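Local coordinates for Old Yellow Enzyme (Pichia, PDB 6AGZ), which binds flavin mononucleotide in a TIM barrel and, as an old yellow enzyme, probably reduces the carbon-carbon double bond of enones, at residues L25-V30 with D335-L339; A57-L63 with K103-S108. One frame throughout, in Å; residues are numbered along the deposited sequence.

Contact 1 (L25-V30 with D335-L339)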
loop_
_atom_site.group_PDB
_atom_site.type_symbol
_atom_site.label_atom_id
_atom_site.label_comp_id
_atom_site.label_asym_id
_atom_site.label_seq_id
_atom_site.Cartn_x
_atom_site.Cartn_y
_atom_site.Cartn_z
ATOM N N LEU A 25 -11.614 -9.097 26.466
ATOM C CA LEU A 25 -10.777 -8.152 27.189
ATOM C C LEU A 25 -11.630 -7.052 27.810
ATOM O O LEU A 25 -12.532 -6.503 27.166
ATOM C CB LEU A 25 -9.736 -7.531 26.258
ATOM C CG LEU A 25 -8.791 -8.469 25.505
ATOM C CD1 LEU A 25 -7.834 -7.665 24.638
ATOM C CD2 LEU A 25 -8.025 -9.358 26.470
ATOM N N LYS A 26 -11.325 -6.727 29.069
ATOM C CA LYS A 26 -12.048 -5.682 29.783
ATOM C C LYS A 26 -11.682 -4.289 29.288
ATOM O O LYS A 26 -12.492 -3.365 29.418
ATOM C CB LYS A 26 -11.774 -5.799 31.285
ATOM C CG LYS A 26 -12.641 -4.911 32.166
ATOM C CD LYS A 26 -12.341 -5.146 33.640
ATOM C CE LYS A 26 -13.144 -4.209 34.527
ATOM N NZ LYS A 26 -12.860 -4.435 35.972
ATOM N N ASN A 27 -10.492 -4.118 28.714
ATOM C CA ASN A 27 -10.080 -2.845 28.143
ATOM C C ASN A 27 -9.292 -3.113 26.866
ATOM O O ASN A 27 -9.103 -4.262 26.455
ATOM C CB ASN A 27 -9.270 -2.013 29.150
ATOM C CG ASN A 27 -7.993 -2.706 29.609
ATOM O OD1 ASN A 27 -7.196 -3.183 28.799
ATOM N ND2 ASN A 27 -7.793 -2.757 30.921
ATOM N N ARG A 28 -8.827 -2.034 26.237
ATOM C CA ARG A 28 -8.067 -2.120 24.996
ATOM C C ARG A 28 -6.655 -1.570 25.159
ATOM O O ARG A 28 -6.002 -1.228 24.169
ATOM C CB ARG A 28 -8.819 -1.402 23.873
ATOM C CG ARG A 28 -10.286 -1.802 23.835
ATOM C CD ARG A 28 -11.047 -1.230 22.656
ATOM N NE ARG A 28 -12.462 -1.582 22.747
ATOM C CZ ARG A 28 -13.372 -1.290 21.824
ATOM N NH1 ARG A 28 -13.021 -0.635 20.727
ATOM N NH2 ARG A 28 -14.635 -1.655 22.000
ATOM N N LEU A 29 -6.176 -1.483 26.398
ATOM C CA LEU A 29 -4.792 -1.135 26.686
ATOM C C LEU A 29 -3.965 -2.412 26.744
ATOM O O LEU A 29 -4.329 -3.362 27.446
ATOM C CB LEU A 29 -4.695 -0.372 28.009
ATOM C CG LEU A 29 -3.298 -0.114 28.575
ATOM C CD1 LEU A 29 -2.538 0.887 27.716
ATOM C CD2 LEU A 29 -3.385 0.364 30.016
ATOM N N VAL A 30 -2.859 -2.435 26.007
ATOM C CA VAL A 30 -2.046 -3.633 25.845
ATOM C C VAL A 30 -0.629 -3.343 26.315
ATOM O O VAL A 30 -0.085 -2.265 26.053
ATOM C CB VAL A 30 -2.044 -4.121 24.382
ATOM C CG1 VAL A 30 -1.188 -5.373 24.230
ATOM C CG2 VAL A 30 -3.463 -4.378 23.904
ATOM N N ASP A 335 -12.377 3.580 15.416
ATOM C CA ASP A 335 -13.241 2.451 15.098
ATOM C C ASP A 335 -13.416 1.609 16.357
ATOM O O ASP A 335 -13.068 2.034 17.465
ATOM C CB ASP A 335 -12.682 1.643 13.917
ATOM C CG ASP A 335 -11.256 1.161 14.142
ATOM O OD1 ASP A 335 -10.912 0.761 15.275
ATOM O OD2 ASP A 335 -10.474 1.175 13.169
ATOM N N ASP A 336 -13.964 0.407 16.185
ATOM C CA ASP A 336 -14.275 -0.487 17.292
ATOM C C ASP A 336 -13.380 -1.724 17.312
ATOM O O ASP A 336 -13.744 -2.735 17.920
ATOM C CB ASP A 336 -15.747 -0.896 17.229
ATOM C CG ASP A 336 -16.313 -1.255 18.587
ATOM O OD1 ASP A 336 -15.937 -0.602 19.582
ATOM O OD2 ASP A 336 -17.137 -2.192 18.657
ATOM N N ARG A 337 -12.211 -1.664 16.664
ATOM C CA ARG A 337 -11.333 -2.826 16.565
ATOM C C ARG A 337 -9.874 -2.485 16.859
ATOM O O ARG A 337 -8.981 -3.245 16.473
ATOM C CB ARG A 337 -11.455 -3.478 15.181
ATOM C CG ARG A 337 -11.340 -2.524 13.985
ATOM C CD ARG A 337 -9.889 -2.239 13.605
ATOM N NE ARG A 337 -9.764 -1.499 12.353
ATOM C CZ ARG A 337 -9.265 -2.010 11.230
ATOM N NH1 ARG A 337 -8.837 -3.264 11.202
ATOM N NH2 ARG A 337 -9.188 -1.264 10.137
ATOM N N THR A 338 -9.608 -1.376 17.541
ATOM C CA THR A 338 -8.251 -0.882 17.728
ATOM C C THR A 338 -7.820 -1.028 19.181
ATOM O O THR A 338 -8.496 -0.532 20.089
ATOM C CB THR A 338 -8.135 0.581 17.294
ATOM O OG1 THR A 338 -8.454 0.693 15.901
ATOM C CG2 THR A 338 -6.722 1.093 17.527
ATOM N N LEU A 339 -6.696 -1.706 19.390
ATOM C CA LEU A 339 -6.021 -1.778 20.676
ATOM C C LEU A 339 -4.849 -0.804 20.688
ATOM O O LEU A 339 -4.240 -0.528 19.653
ATOM C CB LEU A 339 -5.519 -3.197 20.954
ATOM C CG LEU A 339 -6.521 -4.347 20.831
ATOM C CD1 LEU A 339 -5.824 -5.683 21.036
ATOM C CD2 LEU A 339 -7.661 -4.181 21.821
HETATM O O HOH W 1 -10.940 0.345 19.540
#

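Contact 2 (A57-L63 with K103-S108)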
loop_
_atom_site.group_PDB
_atom_site.type_symbol
_atom_site.label_atom_id
_atom_site.label_comp_id
_atom_site.label_asym_id
_atom_site.label_seq_id
_atom_site.Cartn_x
_atom_site.Cartn_y
_atom_site.Cartn_z
ATOM N N ALA A 57 -0.988 -7.635 35.653
ATOM C CA ALA A 57 -2.268 -8.294 35.453
ATOM C C ALA A 57 -3.283 -7.929 36.528
ATOM O O ALA A 57 -4.482 -8.161 36.336
ATOM C CB ALA A 57 -2.075 -9.813 35.408
ATOM N N GLU A 58 -2.832 -7.351 37.639
ATOM C CA GLU A 58 -3.733 -6.936 38.704
ATOM C C GLU A 58 -4.484 -5.669 38.307
ATOM O O GLU A 58 -3.901 -4.727 37.765
ATOM C CB GLU A 58 -2.945 -6.696 39.992
ATOM C CG GLU A 58 -3.786 -6.320 41.201
ATOM C CD GLU A 58 -2.937 -5.873 42.377
ATOM O OE1 GLU A 58 -1.905 -5.208 42.145
ATOM O OE2 GLU A 58 -3.296 -6.190 43.532
ATOM N N ASN A 59 -5.791 -5.660 38.580
ATOM C CA ASN A 59 -6.655 -4.504 38.318
ATOM C C ASN A 59 -6.601 -4.078 36.852
ATOM O O ASN A 59 -6.665 -2.889 36.533
ATOM C CB ASN A 59 -6.295 -3.326 39.229
ATOM C CG ASN A 59 -6.446 -3.653 40.701
ATOM O OD1 ASN A 59 -7.365 -4.369 41.100
ATOM N ND2 ASN A 59 -5.541 -3.127 41.518
ATOM N N ASN A 60 -6.472 -5.048 35.944
ATOM C CA ASN A 60 -6.325 -4.723 34.529
ATOM C C ASN A 60 -7.465 -5.260 33.674
ATOM O O ASN A 60 -8.169 -4.472 33.034
ATOM C CB ASN A 60 -4.977 -5.260 34.023
ATOM C CG ASN A 60 -4.614 -4.737 32.644
ATOM O OD1 ASN A 60 -5.433 -4.131 31.953
ATOM N ND2 ASN A 60 -3.372 -4.974 32.234
ATOM N N GLY A 61 -7.690 -6.575 33.653
ATOM C CA GLY A 61 -8.659 -7.159 32.748
ATOM C C GLY A 61 -8.253 -7.193 31.289
ATOM O O GLY A 61 -8.925 -7.861 30.495
ATOM N N GLY A 62 -7.182 -6.500 30.905
ATOM C CA GLY A 62 -6.766 -6.403 29.519
ATOM C C GLY A 62 -5.786 -7.485 29.114
ATOM O O GLY A 62 -5.670 -8.533 29.755
ATOM N N LEU A 63 -5.067 -7.220 28.026
ATOM C CA LEU A 63 -4.133 -8.176 27.447
ATOM C C LEU A 63 -2.698 -7.769 27.756
ATOM O O LEU A 63 -2.329 -6.600 27.601
ATOM C CB LEU A 63 -4.320 -8.286 25.932
ATOM C CG LEU A 63 -3.359 -9.244 25.218
ATOM C CD1 LEU A 63 -3.632 -10.686 25.619
ATOM C CD2 LEU A 63 -3.434 -9.077 23.707
ATOM N N LYS A 103 -5.190 -13.192 38.287
ATOM C CA LYS A 103 -5.343 -11.754 38.445
ATOM C C LYS A 103 -6.537 -11.198 37.679
ATOM O O LYS A 103 -6.952 -10.067 37.957
ATOM C CB LYS A 103 -4.067 -11.054 37.999
ATOM C CG LYS A 103 -3.015 -10.919 39.075
ATOM C CD LYS A 103 -3.580 -10.274 40.324
ATOM C CE LYS A 103 -2.692 -10.540 41.521
ATOM N NZ LYS A 103 -1.264 -10.270 41.199
ATOM N N GLY A 104 -7.092 -11.946 36.732
ATOM C CA GLY A 104 -8.193 -11.472 35.920
ATOM C C GLY A 104 -7.802 -10.859 34.594
ATOM O O GLY A 104 -8.652 -10.236 33.950
ATOM N N SER A 105 -6.553 -11.009 34.170
ATOM C CA SER A 105 -6.084 -10.510 32.888
ATOM C C SER A 105 -5.838 -11.674 31.934
ATOM O O SER A 105 -6.075 -12.842 32.257
ATOM C CB SER A 105 -4.822 -9.664 33.064
ATOM O OG SER A 105 -5.095 -8.497 33.821
ATOM N N HIS A 106 -5.353 -11.338 30.742
ATOM C CA HIS A 106 -5.083 -12.306 29.693
ATOM C C HIS A 106 -3.710 -12.016 29.106
ATOM O O HIS A 106 -3.208 -10.891 29.181
ATOM C CB HIS A 106 -6.166 -12.257 28.610
ATOM C CG HIS A 106 -7.552 -12.115 29.157
ATOM N ND1 HIS A 106 -8.397 -13.189 29.336
ATOM C CD2 HIS A 106 -8.237 -11.025 29.579
ATOM C CE1 HIS A 106 -9.545 -12.766 29.836
ATOM N NE2 HIS A 106 -9.473 -11.457 29.993
ATOM N N ILE A 107 -3.094 -13.039 28.520
ATOM C CA ILE A 107 -1.696 -12.944 28.118
ATOM C C ILE A 107 -1.471 -13.687 26.806
ATOM O O ILE A 107 -2.022 -14.770 26.580
ATOM C CB ILE A 107 -0.761 -13.471 29.230
ATOM C CG1 ILE A 107 0.704 -13.215 28.874
ATOM C CG2 ILE A 107 -1.018 -14.949 29.510
ATOM C CD1 ILE A 107 1.644 -13.393 30.044
ATOM N N SER A 108 -0.669 -13.078 25.935
ATOM C CA SER A 108 -0.191 -13.686 24.704
ATOM C C SER A 108 1.329 -13.760 24.751
ATOM O O SER A 108 1.986 -12.883 25.318
ATOM C CB SER A 108 -0.638 -12.881 23.475
ATOM O OG SER A 108 0.057 -13.287 22.308
HETATM O O HOH W 2 -7.098 -7.934 39.776
HETATM O O HOH W 3 -11.158 -9.936 31.377
#

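Contact 1 (L25-V30 with D335-L339)
Arg28 and Asp336 form the salt bridge of this contact. The arginine grips end-on with two nitrogens, both on one oxygen: Arg28 NH2 lies 2.9 Å and Arg28 NH1 3.1 Å from Asp336 OD1. That oxygen sits in the guanidinium plane, but the two nitrogens reach it from above one face of the carboxylate, and the planes are 50° apart. Lys16 adds a second positive partner to OD1.

One water extends the polar network. This water accepts from Arg28 NH1 at 2.6 Å and probably donates to Thr338 O, 2.7 Å from the water. The guanidinium is further fixed by the backbone carbonyls of Lys16 and Pro17. Cut back to an alanine, position 28 would probably leave Asp336 with one positive partner fewer and take one donor from the bridging water.

The apolar part centres on Leu339. With CG anti to the carbonyl carbon (chi1 -52°), Leu339 turns CD2 across Arg28, 3.6 Å from Arg28 CB, and the two side chains cross at about a right angle. Val30 CG2 packs 3.8 Å from Leu339 CB. Between the backbones, Leu339 CA makes a CA-H...O contact with Arg28 O.

Here the first strand of the barrel, 29-31, meets the last, 338-341. Backbone bonds from Arg28 and Val30 to Ile340 join them. Ile18 of strand 18-20 packs on Arg28 and Leu339, and Leu314 of strand 313-316 touches Val30 and Leu339.

Contact 2 (A57-L63 with K103-S108)
Ser105 has OG beside its own backbone N (chi1 -64°), where the hydroxyl meets the end of helix 47-57. It donates to Ala57 O, 2.6 Å from Ser105 OG, with the donor tilted 18° from the carbonyl plane. Gly61 N gives the same OG a weak bond. The serine thus links the last helical turn to the loop that follows. His106 CG is anti to the carbonyl carbon (chi1 -41°), which brings the ring edge to Gly61 O, 3.4 Å from His106 CD2. A water joins His106 NE2 and Gly61 O.

Ala57 CB presses on Lys103 CB at 3.5 Å, a tight carbon pair. The lysine chain runs obliquely across Glu58, its CD 3.6 Å from Glu58 CB, while its NZ pairs with Glu99. Gly61 CA points a nearly straight CA-H...O contact at Gly104 O.

His106 N then bonds Gly62 O at 3.0 Å, nearly along the C=O axis. Leu63 CD1 lies alongside the backbone from His106 to Ser108. Gly104 has positive phi and closes helix 87-102 with a Schellman motif. Leu63 and His106 form a parallel bridge, and strand 63-70, helix 87-102 and strand 106-112 form a right-handed beta-alpha-beta crossover of the TIM barrel.

From the N terminus, the chain enters contact 1 at 25-30, just as the first barrel strand begins. It passes helix 47-57 and enters contact 2 at 57-63. Strand 63-70 and helix 87-102 lead to 103-108, which closes the short loop of contact 2. The chain then runs through barrel strands four to seven before 335-339 brings in the eighth and closes the long loop of contact 1. Contact 2 is therefore nested inside contact 1. Contact 2 joins neighbouring strands two and three; contact 1 joins strands eight and one. Their centres are about 13 Å apart. They meet directly where Asn27 ND2 probably bonds Asn60 OD1, at 2.9 Å.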